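PDB 3GUX: putative Zn-dependent exopeptidase from Bacteroides vulgatus ATCC 8482, which probably removes residues from the N termini of peptides as a zinc-dependent aminopeptidase of peptidase family M28. Local coordinates for residues L74-G79 with W178-Q183; S95-L100 with N195-I200; Y213-S218 with G248-D253; S224-I229 with P264-I269. All coordinates share one frame; numbering follows the deposited sequence.

Contact 1: residues L74-G79 with W178-Q183; sequences LIAYDG and WCLGSQ
L74 and L180 carry this contact, each laying a branch against the other's segment. The closely fitted part is where CD1 of L74 rests on the peptide that opens helix 180-187, 3.6 Å from L180 O and 3.9 Å from G181 N. The same methyl sits 3.9 Å from L180 CB. It gets there because L74 stretches out beyond CB, with CD1 anti to CA (chi2 -177°). G181 has no side chain, and it meets the methyl through its backbone N.

L180 answers with its own CD1, which reaches the backbone where the strand ends, 3.9 Å from I75 O and 4.0 Å from A76 CA. Its approach to A76 CB is slacker, at 4.4 Å. No hydrogen bond joins the two segments, and the surface they bury is modest, 174 Å², so the join rests on apolar packing.

The other side is loose. I75 points its CB away from the helix and is exposed. From A76 to G79 the chain folds back in a type I turn, closed by G79 N to A76 O at 3.0 Å, and the residues of the turn after A76 lie on the solvent side.

C179 is the N-cap residue of helix 180-187. L74 pairs through its backbone with L82 on strand 81-91, and the side chains of A76 and L180 both touch L82. N86, on that same strand, donates to G181 O, while C179 and S182 pack on Y256 of helix 253-260.

Contact 2: residues S95-L100 with N195-I200; sequences SKKRIL and NARYGI
R98 to L100 run beside R197 to I200 in parallel, the short strand axes turned 37° apart, with R197 N bonded to R98 O (2.7 Å), L100 N to Y198 O (3.0 Å, nearly straight at 174°) and I200 N to L100 O (2.8 Å). G199, without a side chain, lets its CA come within 3.1 Å of L100 O.

On one face of the sheet I99 puts CD1 over the Y198 ring, a CH-pi contact 3.7 Å from the centroid and shifted toward CE2. E313 takes the Y198 hydroxyl. An alanine in place of Y198 would probably leave I99 CD1 without its aromatic cover and E313 without this partner. L100 points to the opposite face, where its CB comes 4.1 Å from A196 CB.

K97 and R197 lie side by side, pointing the same way: K97 NZ forms a salt bridge with the terminal carboxylate of K314, R197 NH1 with E313. R98 bends back so that NH1 donates to S95 O in the guanidinium plane, while NE makes a salt bridge to D154.

Strands 98-104 and 198-203 are parallel neighbours inside the mixed sheet, flanked by 152-158 and 265-269, with helix 223-236 packing on Y198 and I200.

Contact 3: residues Y213-S218 with G248-D253; sequences YYEGYS and GETVDD
Y214 brings the first segment up to G248 and then turns its ring elsewhere, to W230. At E215 the real meeting begins. Its CA makes a CA-H...O contact with G248 O at 3.5 Å, and the side chain leaves with CG anti to the backbone N (chi1 -176°), which carries CG to 3.5 Å from T250 CG2, the two side chains crossing at about a right angle. A bend at chi2 (-82°) sets CD so that the carboxylate lies among N-H groups of both segments.

OE2 takes T250 N on its anti side, 3.0 Å away and almost straight (173°). The same oxygen accepts Y217 N from above the carboxylate plane. OE1 meanwhile caps the chain ahead, receiving S218 N at 2.7 Å along with the S218 hydroxyl, and H254 bonds to it as well.

G216 follows, with its N donating to G248 O at 2.9 Å from above the carbonyl plane. A CB here would run into E249 CB, so the close approach of the two backbones depends on the missing side chain. Y217 N comes within 3.4 Å of E249 OE1, but at a poor angle, and its hydroxyl goes to N258. S218 starts helix 218-221 and also bonds through OG to D267 N.

An alanine in place of E215 would probably leave T250 N, Y217 N, S218 N and H254 without their common acceptor, with G216 N to G248 O as the remaining hydrogen bond between the segments. With so many donors around it, this carboxylate probably has its negative charge well compensated and serves as a joint between the loops, even with E249 nearby.

Contact 4: residues S224-I229 with P264-I269; sequences SEMKKI and PCVDII
E225 and P264 meet through the carboxylate of one and the pyrrolidine ring of the other, crossing at about a right angle. OE2 of E225 comes to P264 CG at 3.6 Å, with CB of the same ring a little farther off. A bend at chi2 (81°) swings the carboxyl carbon round to the proline.

Beyond this pair the side chains that meet are apolar, and V266 is at the centre of them. Its CG2 packs under the helix backbone, 3.6 Å from M226 N and 3.8 Å from E225 CB. CG1, anti to the backbone N (chi1 -178°), meets CG of M226 at 3.9 Å. M226, modelled as selenomethionine, then leads its selenium end away from the strand. I229 comes down on V266 tip to tip, CD1 to CB at 4.1 Å. Its other branch, CG2, touches I268 CD1, also at 4.1 Å. The two segments share no hydrogen bond, so they are held to each other by packing.

The axes of helix 224-229 and strand 265-269 pass 8.2 Å apart at 41°. Strand 265-269 is an outermost strand of the sheet and pairs with 198-203, whose I200 also meets I229. Helix 296-311 adds T305 and V309 against I229 and V306 against I268. C265 and D267 point the opposite way, to helix 253-260, so the mixed sheet is packed between helices on both faces, consistent with a phosphorylase/hydrolase-like fold.

In the fold
From the N terminus, contact 1 spans the chain from the end of strand 66-75 to helix 180-187. Contact 2 opens inside that loop and closes beyond it, so the two cross; it joins strand 98-104 to 198-203. Contacts 3 and 4 follow in series and cross each other as well, since segment 224-229 lies between the segments of contact 3. Contact 3 ties two loops ahead of helices 218-221 and 253-260, and contact 4 sets helix 223-236 on strand 265-269. Strands 198-203 and 265-269 pair, linking contacts 2 and 4. S182 with D253 joins contacts 1 and 3, and S218 with D267 joins contacts 3 and 4.

Contact 1: residues L74-G79 with W178-Q183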
loop_
_atom_site.group_PDB
_atom_site.type_symbol
_atom_site.label_atom_id
_atom_site.label_comp_id
_atom_site.label_asym_id
_atom_site.label_seq_id
_atom_site.Cartn_x
_atom_site.Cartn_y
_atom_site.Cartn_z
ATOM N N LEU A 74 -5.334 -12.883 -15.530
ATOM C CA LEU A 74 -6.581 -12.537 -14.880
ATOM C C LEU A 74 -7.607 -12.034 -15.908
ATOM O O LEU A 74 -7.337 -11.083 -16.629
ATOM C CB LEU A 74 -6.297 -11.500 -13.822
ATOM C CG LEU A 74 -5.269 -11.911 -12.735
ATOM C CD1 LEU A 74 -5.148 -10.781 -11.711
ATOM C CD2 LEU A 74 -5.618 -13.211 -12.050
ATOM N N ILE A 75 -8.786 -12.649 -15.936
ATOM C CA ILE A 75 -9.836 -12.290 -16.904
ATOM C C ILE A 75 -10.665 -11.142 -16.385
ATOM O O ILE A 75 -11.269 -11.241 -15.329
ATOM C CB ILE A 75 -10.758 -13.471 -17.277
ATOM C CG1 ILE A 75 -10.067 -14.458 -18.223
ATOM C CG2 ILE A 75 -12.054 -12.988 -18.008
ATOM C CD1 ILE A 75 -8.860 -15.162 -17.680
ATOM N N ALA A 76 -10.655 -10.052 -17.136
ATOM C CA ALA A 76 -11.383 -8.856 -16.817
ATOM C C ALA A 76 -12.855 -8.956 -17.233
ATOM O O ALA A 76 -13.273 -9.911 -17.863
ATOM C CB ALA A 76 -10.713 -7.648 -17.479
ATOM N N TYR A 77 -13.621 -7.920 -16.884
ATOM C CA TYR A 77 -15.078 -7.890 -17.115
ATOM C C TYR A 77 -15.485 -8.095 -18.575
ATOM O O TYR A 77 -16.525 -8.693 -18.853
ATOM C CB TYR A 77 -15.688 -6.570 -16.585
ATOM C CG TYR A 77 -15.416 -5.382 -17.479
ATOM C CD1 TYR A 77 -14.195 -4.684 -17.420
ATOM C CD2 TYR A 77 -16.362 -4.973 -18.421
ATOM C CE1 TYR A 77 -13.938 -3.623 -18.265
ATOM C CE2 TYR A 77 -16.104 -3.910 -19.278
ATOM C CZ TYR A 77 -14.893 -3.238 -19.191
ATOM O OH TYR A 77 -14.638 -2.186 -20.034
ATOM N N ASP A 78 -14.656 -7.631 -19.505
ATOM C CA ASP A 78 -14.992 -7.731 -20.902
ATOM C C ASP A 78 -14.304 -8.903 -21.592
ATOM O O ASP A 78 -14.341 -8.964 -22.810
ATOM C CB ASP A 78 -14.673 -6.416 -21.603
ATOM C CG ASP A 78 -13.199 -6.062 -21.581
ATOM O OD1 ASP A 78 -12.381 -6.788 -20.961
ATOM O OD2 ASP A 78 -12.879 -5.022 -22.190
ATOM N N GLY A 79 -13.670 -9.809 -20.837
ATOM C CA GLY A 79 -13.035 -10.972 -21.426
ATOM C C GLY A 79 -11.564 -10.795 -21.698
ATOM O O GLY A 79 -10.911 -11.736 -22.137
ATOM N N TRP A 178 -13.327 -5.391 -10.052
ATOM C CA TRP A 178 -12.276 -4.519 -9.616
ATOM C C TRP A 178 -11.402 -5.427 -8.771
ATOM O O TRP A 178 -11.803 -6.556 -8.426
ATOM C CB TRP A 178 -12.788 -3.384 -8.726
ATOM C CG TRP A 178 -13.800 -2.428 -9.306
ATOM C CD1 TRP A 178 -15.133 -2.384 -9.035
ATOM C CD2 TRP A 178 -13.546 -1.347 -10.219
ATOM N NE1 TRP A 178 -15.728 -1.355 -9.727
ATOM C CE2 TRP A 178 -14.776 -0.710 -10.466
ATOM C CE3 TRP A 178 -12.400 -0.865 -10.854
ATOM C CZ2 TRP A 178 -14.894 0.376 -11.321
ATOM C CZ3 TRP A 178 -12.516 0.219 -11.713
ATOM C CH2 TRP A 178 -13.755 0.824 -11.938
ATOM N N CYS A 179 -10.231 -4.934 -8.411
ATOM C CA CYS A 179 -9.319 -5.607 -7.476
ATOM C C CYS A 179 -8.986 -7.027 -7.832
ATOM O O CYS A 179 -9.052 -7.884 -6.974
ATOM C CB CYS A 179 -9.928 -5.574 -6.036
ATOM S SG CYS A 179 -10.348 -3.912 -5.554
ATOM N N LEU A 180 -8.647 -7.284 -9.090
ATOM C CA LEU A 180 -8.396 -8.645 -9.523
ATOM C C LEU A 180 -7.081 -9.165 -8.984
ATOM O O LEU A 180 -6.990 -10.337 -8.650
ATOM C CB LEU A 180 -8.449 -8.752 -11.057
ATOM C CG LEU A 180 -9.797 -8.403 -11.706
ATOM C CD1 LEU A 180 -9.680 -8.330 -13.239
ATOM C CD2 LEU A 180 -10.890 -9.411 -11.309
ATOM N N GLY A 181 -6.074 -8.303 -8.859
ATOM C CA GLY A 181 -4.783 -8.728 -8.335
ATOM C C GLY A 181 -4.840 -9.081 -6.863
ATOM O O GLY A 181 -4.240 -10.077 -6.438
ATOM N N SER A 182 -5.544 -8.264 -6.082
ATOM C CA SER A 182 -5.658 -8.544 -4.638
ATOM C C SER A 182 -6.590 -9.739 -4.401
ATOM O O SER A 182 -6.363 -10.527 -3.484
ATOM C CB SER A 182 -6.099 -7.315 -3.852
ATOM O OG SER A 182 -7.377 -6.893 -4.224
ATOM N N GLN A 183 -7.653 -9.858 -5.194
ATOM C CA GLN A 183 -8.513 -11.054 -5.109
ATOM C C GLN A 183 -7.650 -12.265 -5.342
ATOM O O GLN A 183 -7.767 -13.236 -4.637
ATOM C CB GLN A 183 -9.667 -11.053 -6.124
ATOM C CG GLN A 183 -10.893 -10.314 -5.643
ATOM C CD GLN A 183 -11.946 -10.135 -6.719
ATOM O OE1 GLN A 183 -11.894 -9.184 -7.510
ATOM N NE2 GLN A 183 -12.942 -10.994 -6.707
#

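Contact 2: residues S95-L100 with N195-I200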
loop_
_atom_site.group_PDB
_atom_site.type_symbol
_atom_site.label_atom_id
_atom_site.label_comp_id
_atom_site.label_asym_id
_atom_site.label_seq_id
_atom_site.Cartn_x
_atom_site.Cartn_y
_atom_site.Cartn_z
ATOM N N SER A 95 10.532 -13.569 10.532
ATOM C CA SER A 95 9.524 -13.217 11.536
ATOM C C SER A 95 8.075 -13.588 11.225
ATOM O O SER A 95 7.531 -13.129 10.231
ATOM C CB SER A 95 9.576 -11.706 11.782
ATOM O OG SER A 95 8.588 -11.315 12.718
ATOM N N LYS A 96 7.448 -14.391 12.089
ATOM C CA LYS A 96 6.020 -14.714 11.964
ATOM C C LYS A 96 5.203 -13.465 12.355
ATOM O O LYS A 96 4.080 -13.288 11.888
ATOM C CB LYS A 96 5.628 -15.941 12.805
ATOM N N LYS A 97 5.757 -12.605 13.216
ATOM C CA LYS A 97 5.114 -11.327 13.556
ATOM C C LYS A 97 5.342 -10.322 12.408
ATOM O O LYS A 97 6.482 -9.897 12.193
ATOM C CB LYS A 97 5.666 -10.737 14.861
ATOM C CG LYS A 97 5.478 -11.553 16.138
ATOM C CD LYS A 97 5.874 -10.663 17.338
ATOM C CE LYS A 97 5.830 -11.375 18.673
ATOM N NZ LYS A 97 6.026 -10.395 19.778
ATOM N N ARG A 98 4.280 -9.934 11.683
ATOM C CA ARG A 98 4.412 -9.007 10.519
ATOM C C ARG A 98 3.283 -7.992 10.330
ATOM O O ARG A 98 2.159 -8.201 10.789
ATOM C CB ARG A 98 4.488 -9.799 9.206
ATOM C CG ARG A 98 5.304 -11.066 9.250
ATOM C CD ARG A 98 5.343 -11.770 7.923
ATOM N NE ARG A 98 6.133 -11.080 6.913
ATOM C CZ ARG A 98 7.468 -11.017 6.898
ATOM N NH1 ARG A 98 8.211 -11.566 7.860
ATOM N NH2 ARG A 98 8.079 -10.363 5.913
ATOM N N ILE A 99 3.600 -6.891 9.640
ATOM C CA ILE A 99 2.604 -5.897 9.233
ATOM C C ILE A 99 2.597 -5.863 7.701
ATOM O O ILE A 99 3.649 -5.860 7.062
ATOM C CB ILE A 99 2.842 -4.475 9.771
ATOM C CG1 ILE A 99 2.942 -4.456 11.301
ATOM C CG2 ILE A 99 1.713 -3.537 9.252
ATOM C CD1 ILE A 99 1.727 -5.026 12.047
ATOM N N LEU A 100 1.410 -5.900 7.109
ATOM C CA LEU A 100 1.294 -5.819 5.648
ATOM C C LEU A 100 1.095 -4.380 5.239
ATOM O O LEU A 100 0.290 -3.695 5.835
ATOM C CB LEU A 100 0.109 -6.642 5.131
ATOM C CG LEU A 100 -0.258 -6.502 3.645
ATOM C CD1 LEU A 100 0.909 -6.815 2.724
ATOM C CD2 LEU A 100 -1.401 -7.395 3.375
ATOM N N ASN A 195 0.270 -14.803 6.913
ATOM C CA ASN A 195 -0.511 -14.032 7.862
ATOM C C ASN A 195 0.272 -12.772 8.239
ATOM O O ASN A 195 1.489 -12.724 8.081
ATOM C CB ASN A 195 -0.859 -14.845 9.109
ATOM C CG ASN A 195 -1.780 -14.086 10.048
ATOM O OD1 ASN A 195 -2.819 -13.558 9.627
ATOM N ND2 ASN A 195 -1.384 -13.978 11.304
ATOM N N ALA A 196 -0.459 -11.739 8.646
ATOM C CA ALA A 196 0.098 -10.488 9.145
ATOM C C ALA A 196 -0.830 -10.038 10.269
ATOM O O ALA A 196 -2.012 -10.369 10.261
ATOM C CB ALA A 196 0.172 -9.458 8.053
ATOM N N ARG A 197 -0.294 -9.322 11.249
ATOM C CA ARG A 197 -1.078 -8.819 12.378
ATOM C C ARG A 197 -2.234 -7.982 11.836
ATOM O O ARG A 197 -3.378 -8.140 12.245
ATOM C CB ARG A 197 -0.173 -8.021 13.320
ATOM C CG ARG A 197 -0.834 -7.436 14.548
ATOM C CD ARG A 197 0.192 -6.730 15.423
ATOM N NE ARG A 197 1.114 -7.700 16.026
ATOM C CZ ARG A 197 2.173 -7.409 16.791
ATOM N NH1 ARG A 197 2.502 -6.146 17.070
ATOM N NH2 ARG A 197 2.922 -8.402 17.283
ATOM N N TYR A 198 -1.917 -7.086 10.918
ATOM C CA TYR A 198 -2.927 -6.308 10.220
ATOM C C TYR A 198 -2.242 -5.759 9.010
ATOM O O TYR A 198 -1.038 -5.953 8.853
ATOM C CB TYR A 198 -3.508 -5.197 11.091
ATOM C CG TYR A 198 -2.493 -4.179 11.576
ATOM C CD1 TYR A 198 -2.178 -3.056 10.821
ATOM C CD2 TYR A 198 -1.871 -4.337 12.803
ATOM C CE1 TYR A 198 -1.248 -2.124 11.291
ATOM C CE2 TYR A 198 -0.948 -3.422 13.281
ATOM C CZ TYR A 198 -0.641 -2.331 12.523
ATOM O OH TYR A 198 0.265 -1.452 13.015
ATOM N N GLY A 199 -3.017 -5.114 8.146
ATOM C CA GLY A 199 -2.519 -4.509 6.920
ATOM C C GLY A 199 -2.899 -3.050 6.780
ATOM O O GLY A 199 -3.883 -2.617 7.361
ATOM N N ILE A 200 -2.077 -2.283 6.056
ATOM C CA ILE A 200 -2.376 -0.888 5.758
ATOM C C ILE A 200 -2.331 -0.740 4.243
ATOM O O ILE A 200 -1.321 -1.039 3.639
ATOM C CB ILE A 200 -1.400 0.131 6.375
ATOM C CG1 ILE A 200 -1.296 -0.040 7.890
ATOM C CG2 ILE A 200 -1.854 1.546 6.035
ATOM C CD1 ILE A 200 -0.340 0.939 8.568
#

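Contact 3: residues Y213-S218 with G248-D253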
loop_
_atom_site.group_PDB
_atom_site.type_symbol
_atom_site.label_atom_id
_atom_site.label_comp_id
_atom_site.label_asym_id
_atom_site.label_seq_id
_atom_site.Cartn_x
_atom_site.Cartn_y
_atom_site.Cartn_z
ATOM N N TYR A 213 -10.464 9.925 5.994
ATOM C CA TYR A 213 -11.513 9.689 6.959
ATOM C C TYR A 213 -11.498 8.221 7.366
ATOM O O TYR A 213 -10.829 7.402 6.705
ATOM C CB TYR A 213 -12.874 10.075 6.347
ATOM C CG TYR A 213 -13.193 11.545 6.441
ATOM C CD1 TYR A 213 -12.479 12.470 5.712
ATOM C CD2 TYR A 213 -14.218 12.008 7.271
ATOM C CE1 TYR A 213 -12.755 13.807 5.803
ATOM C CE2 TYR A 213 -14.505 13.360 7.358
ATOM C CZ TYR A 213 -13.755 14.249 6.612
ATOM O OH TYR A 213 -13.984 15.597 6.666
ATOM N N TYR A 214 -12.221 7.886 8.448
ATOM C CA TYR A 214 -12.393 6.481 8.797
ATOM C C TYR A 214 -13.202 5.897 7.657
ATOM O O TYR A 214 -14.363 6.269 7.462
ATOM C CB TYR A 214 -13.130 6.249 10.110
ATOM C CG TYR A 214 -12.427 6.666 11.380
ATOM C CD1 TYR A 214 -11.055 6.496 11.553
ATOM C CD2 TYR A 214 -13.166 7.122 12.453
ATOM C CE1 TYR A 214 -10.438 6.863 12.731
ATOM C CE2 TYR A 214 -12.566 7.460 13.632
ATOM C CZ TYR A 214 -11.206 7.335 13.770
ATOM O OH TYR A 214 -10.630 7.678 14.962
ATOM N N GLU A 215 -12.560 5.039 6.862
ATOM C CA GLU A 215 -13.216 4.399 5.729
ATOM C C GLU A 215 -14.149 3.321 6.254
ATOM O O GLU A 215 -13.791 2.577 7.199
ATOM C CB GLU A 215 -12.166 3.860 4.755
ATOM C CG GLU A 215 -12.739 3.256 3.471
ATOM C CD GLU A 215 -13.207 1.819 3.657
ATOM O OE1 GLU A 215 -12.547 1.056 4.393
ATOM O OE2 GLU A 215 -14.228 1.443 3.063
ATOM N N GLY A 216 -15.343 3.251 5.651
ATOM C CA GLY A 216 -16.415 2.370 6.126
ATOM C C GLY A 216 -16.085 0.913 6.393
ATOM O O GLY A 216 -16.379 0.408 7.480
ATOM N N TYR A 217 -15.525 0.218 5.401
ATOM C CA TYR A 217 -15.181 -1.202 5.568
ATOM C C TYR A 217 -14.096 -1.371 6.644
ATOM O O TYR A 217 -14.244 -2.213 7.562
ATOM C CB TYR A 217 -14.794 -1.855 4.241
ATOM C CG TYR A 217 -14.644 -3.348 4.337
ATOM C CD1 TYR A 217 -15.728 -4.196 4.123
ATOM C CD2 TYR A 217 -13.415 -3.919 4.648
ATOM C CE1 TYR A 217 -15.588 -5.594 4.247
ATOM C CE2 TYR A 217 -13.254 -5.283 4.763
ATOM C CZ TYR A 217 -14.330 -6.119 4.541
ATOM O OH TYR A 217 -14.120 -7.467 4.674
ATOM N N SER A 218 -13.052 -0.549 6.564
ATOM C CA SER A 218 -11.983 -0.559 7.564
ATOM C C SER A 218 -12.535 -0.368 9.003
ATOM O O SER A 218 -12.095 -1.041 9.920
ATOM C CB SER A 218 -10.931 0.525 7.275
ATOM O OG SER A 218 -10.312 0.398 5.966
ATOM N N GLY A 248 -16.627 7.678 3.724
ATOM C CA GLY A 248 -17.379 6.803 2.836
ATOM C C GLY A 248 -16.873 5.379 2.928
ATOM O O GLY A 248 -15.827 5.114 3.532
ATOM N N GLU A 249 -17.641 4.460 2.347
ATOM C CA GLU A 249 -17.261 3.059 2.265
ATOM C C GLU A 249 -16.868 2.821 0.821
ATOM O O GLU A 249 -17.621 3.131 -0.095
ATOM C CB GLU A 249 -18.384 2.140 2.701
ATOM C CG GLU A 249 -18.011 0.689 2.471
ATOM C CD GLU A 249 -18.774 -0.269 3.317
ATOM O OE1 GLU A 249 -18.829 -0.060 4.552
ATOM O OE2 GLU A 249 -19.272 -1.259 2.753
ATOM N N THR A 250 -15.696 2.243 0.619
ATOM C CA THR A 250 -15.179 2.086 -0.709
ATOM C C THR A 250 -14.749 0.664 -1.018
ATOM O O THR A 250 -14.188 -0.010 -0.155
ATOM C CB THR A 250 -13.982 3.041 -0.898
ATOM O OG1 THR A 250 -13.574 3.009 -2.264
ATOM C CG2 THR A 250 -12.808 2.663 -0.006
ATOM N N VAL A 251 -15.036 0.214 -2.245
ATOM C CA VAL A 251 -14.558 -1.080 -2.712
ATOM C C VAL A 251 -13.090 -0.872 -2.989
ATOM O O VAL A 251 -12.742 0.006 -3.749
ATOM C CB VAL A 251 -15.280 -1.610 -4.004
ATOM C CG1 VAL A 251 -15.200 -0.620 -5.146
ATOM C CG2 VAL A 251 -14.660 -2.905 -4.445
ATOM N N ASP A 252 -12.212 -1.652 -2.361
ATOM C CA ASP A 252 -10.765 -1.478 -2.544
ATOM C C ASP A 252 -10.054 -2.776 -2.147
ATOM O O ASP A 252 -10.675 -3.667 -1.599
ATOM C CB ASP A 252 -10.283 -0.264 -1.724
ATOM C CG ASP A 252 -9.131 0.493 -2.379
ATOM O OD1 ASP A 252 -8.490 -0.088 -3.283
ATOM O OD2 ASP A 252 -8.835 1.652 -1.962
ATOM N N ASP A 253 -8.753 -2.852 -2.357
ATOM C CA ASP A 253 -8.004 -4.086 -2.141
ATOM C C ASP A 253 -8.103 -4.649 -0.712
ATOM O O ASP A 253 -8.042 -5.871 -0.518
ATOM C CB ASP A 253 -6.530 -3.863 -2.525
ATOM C CG ASP A 253 -6.310 -3.637 -4.041
ATOM O OD1 ASP A 253 -6.855 -4.405 -4.861
ATOM O OD2 ASP A 253 -5.525 -2.718 -4.405
#

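Contact 4: residues S224-I229 with P264-I269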
loop_
_atom_site.group_PDB
_atom_site.type_symbol
_atom_site.label_atom_id
_atom_site.label_comp_id
_atom_site.label_asym_id
_atom_site.label_seq_id
_atom_site.Cartn_x
_atom_site.Cartn_y
_atom_site.Cartn_z
ATOM N N SER A 224 -9.810 -0.999 15.673
ATOM C CA SER A 224 -8.668 -0.956 16.570
ATOM C C SER A 224 -7.420 -0.466 15.844
ATOM O O SER A 224 -6.805 0.537 16.210
ATOM C CB SER A 224 -8.468 -2.363 17.165
ATOM O OG SER A 224 -7.219 -2.445 17.805
ATOM N N GLU A 225 -7.138 -1.108 14.728
ATOM C CA GLU A 225 -5.965 -0.771 13.915
ATOM C C GLU A 225 -6.107 0.603 13.280
ATOM O O GLU A 225 -5.192 1.410 13.318
ATOM C CB GLU A 225 -5.729 -1.843 12.864
ATOM C CG GLU A 225 -5.551 -3.256 13.414
ATOM C CD GLU A 225 -6.860 -3.994 13.750
ATOM O OE1 GLU A 225 -7.957 -3.401 13.585
ATOM O OE2 GLU A 225 -6.778 -5.166 14.190
HETATM N N MSE A 226 -7.273 0.902 12.741
HETATM C CA MSE A 226 -7.496 2.212 12.131
HETATM C C MSE A 226 -7.366 3.350 13.159
HETATM O O MSE A 226 -6.639 4.342 12.944
HETATM C CB MSE A 226 -8.875 2.202 11.512
HETATM C CG MSE A 226 -9.281 3.403 10.737
HETATM SE SE MSE A 226 -11.162 3.240 10.394
HETATM C CE MSE A 226 -11.863 3.267 12.241
ATOM N N LYS A 227 -8.045 3.198 14.309
ATOM C CA LYS A 227 -8.011 4.209 15.360
ATOM C C LYS A 227 -6.579 4.464 15.840
ATOM O O LYS A 227 -6.240 5.599 16.209
ATOM C CB LYS A 227 -8.940 3.802 16.532
ATOM N N LYS A 228 -5.760 3.405 15.833
ATOM C CA LYS A 228 -4.353 3.468 16.234
ATOM C C LYS A 228 -3.557 4.363 15.305
ATOM O O LYS A 228 -2.757 5.192 15.737
ATOM C CB LYS A 228 -3.763 2.057 16.204
ATOM C CG LYS A 228 -2.346 1.921 16.730
ATOM C CD LYS A 228 -1.687 0.619 16.282
ATOM C CE LYS A 228 -2.426 -0.613 16.755
ATOM N NZ LYS A 228 -1.677 -1.847 16.407
ATOM N N ILE A 229 -3.754 4.147 14.010
ATOM C CA ILE A 229 -3.101 4.889 12.964
ATOM C C ILE A 229 -3.517 6.375 13.010
ATOM O O ILE A 229 -2.670 7.271 12.944
ATOM C CB ILE A 229 -3.408 4.238 11.569
ATOM C CG1 ILE A 229 -2.743 2.849 11.470
ATOM C CG2 ILE A 229 -2.960 5.146 10.441
ATOM C CD1 ILE A 229 -3.293 1.902 10.307
ATOM N N PRO A 264 -7.176 -8.171 9.173
ATOM C CA PRO A 264 -7.859 -6.875 9.129
ATOM C C PRO A 264 -6.969 -5.870 8.376
ATOM O O PRO A 264 -5.756 -5.853 8.561
ATOM C CB PRO A 264 -7.974 -6.478 10.585
ATOM C CG PRO A 264 -6.889 -7.258 11.265
ATOM C CD PRO A 264 -6.903 -8.571 10.564
ATOM N N CYS A 265 -7.566 -5.069 7.522
ATOM C CA CYS A 265 -6.789 -4.209 6.685
ATOM C C CYS A 265 -7.427 -2.847 6.584
ATOM O O CYS A 265 -8.599 -2.733 6.212
ATOM C CB CYS A 265 -6.678 -4.843 5.313
ATOM S SG CYS A 265 -5.501 -4.041 4.292
ATOM N N VAL A 266 -6.626 -1.821 6.873
ATOM C CA VAL A 266 -7.078 -0.438 6.914
ATOM C C VAL A 266 -6.784 0.269 5.609
ATOM O O VAL A 266 -5.640 0.297 5.168
ATOM C CB VAL A 266 -6.384 0.347 8.100
ATOM C CG1 VAL A 266 -6.871 1.755 8.177
ATOM C CG2 VAL A 266 -6.635 -0.341 9.458
ATOM N N ASP A 267 -7.802 0.870 5.005
ATOM C CA ASP A 267 -7.609 1.677 3.814
ATOM C C ASP A 267 -7.403 3.163 4.195
ATOM O O ASP A 267 -8.282 3.765 4.836
ATOM C CB ASP A 267 -8.815 1.503 2.880
ATOM C CG ASP A 267 -8.560 2.004 1.465
ATOM O OD1 ASP A 267 -7.412 2.426 1.122
ATOM O OD2 ASP A 267 -9.527 1.971 0.674
ATOM N N ILE A 268 -6.229 3.724 3.852
ATOM C CA ILE A 268 -5.924 5.149 4.005
ATOM C C ILE A 268 -6.161 5.682 2.597
ATOM O O ILE A 268 -5.332 5.438 1.721
ATOM C CB ILE A 268 -4.466 5.436 4.475
ATOM C CG1 ILE A 268 -4.166 4.677 5.789
ATOM C CG2 ILE A 268 -4.224 6.947 4.572
ATOM C CD1 ILE A 268 -2.699 4.891 6.334
ATOM N N ILE A 269 -7.293 6.367 2.404
ATOM C CA ILE A 269 -7.786 6.791 1.098
ATOM C C ILE A 269 -8.402 8.188 1.186
ATOM O O ILE A 269 -9.147 8.483 2.105
ATOM C CB ILE A 269 -8.801 5.758 0.511
ATOM C CG1 ILE A 269 -9.267 6.143 -0.915
ATOM C CG2 ILE A 269 -9.980 5.519 1.489
ATOM C CD1 ILE A 269 -10.023 5.006 -1.682
#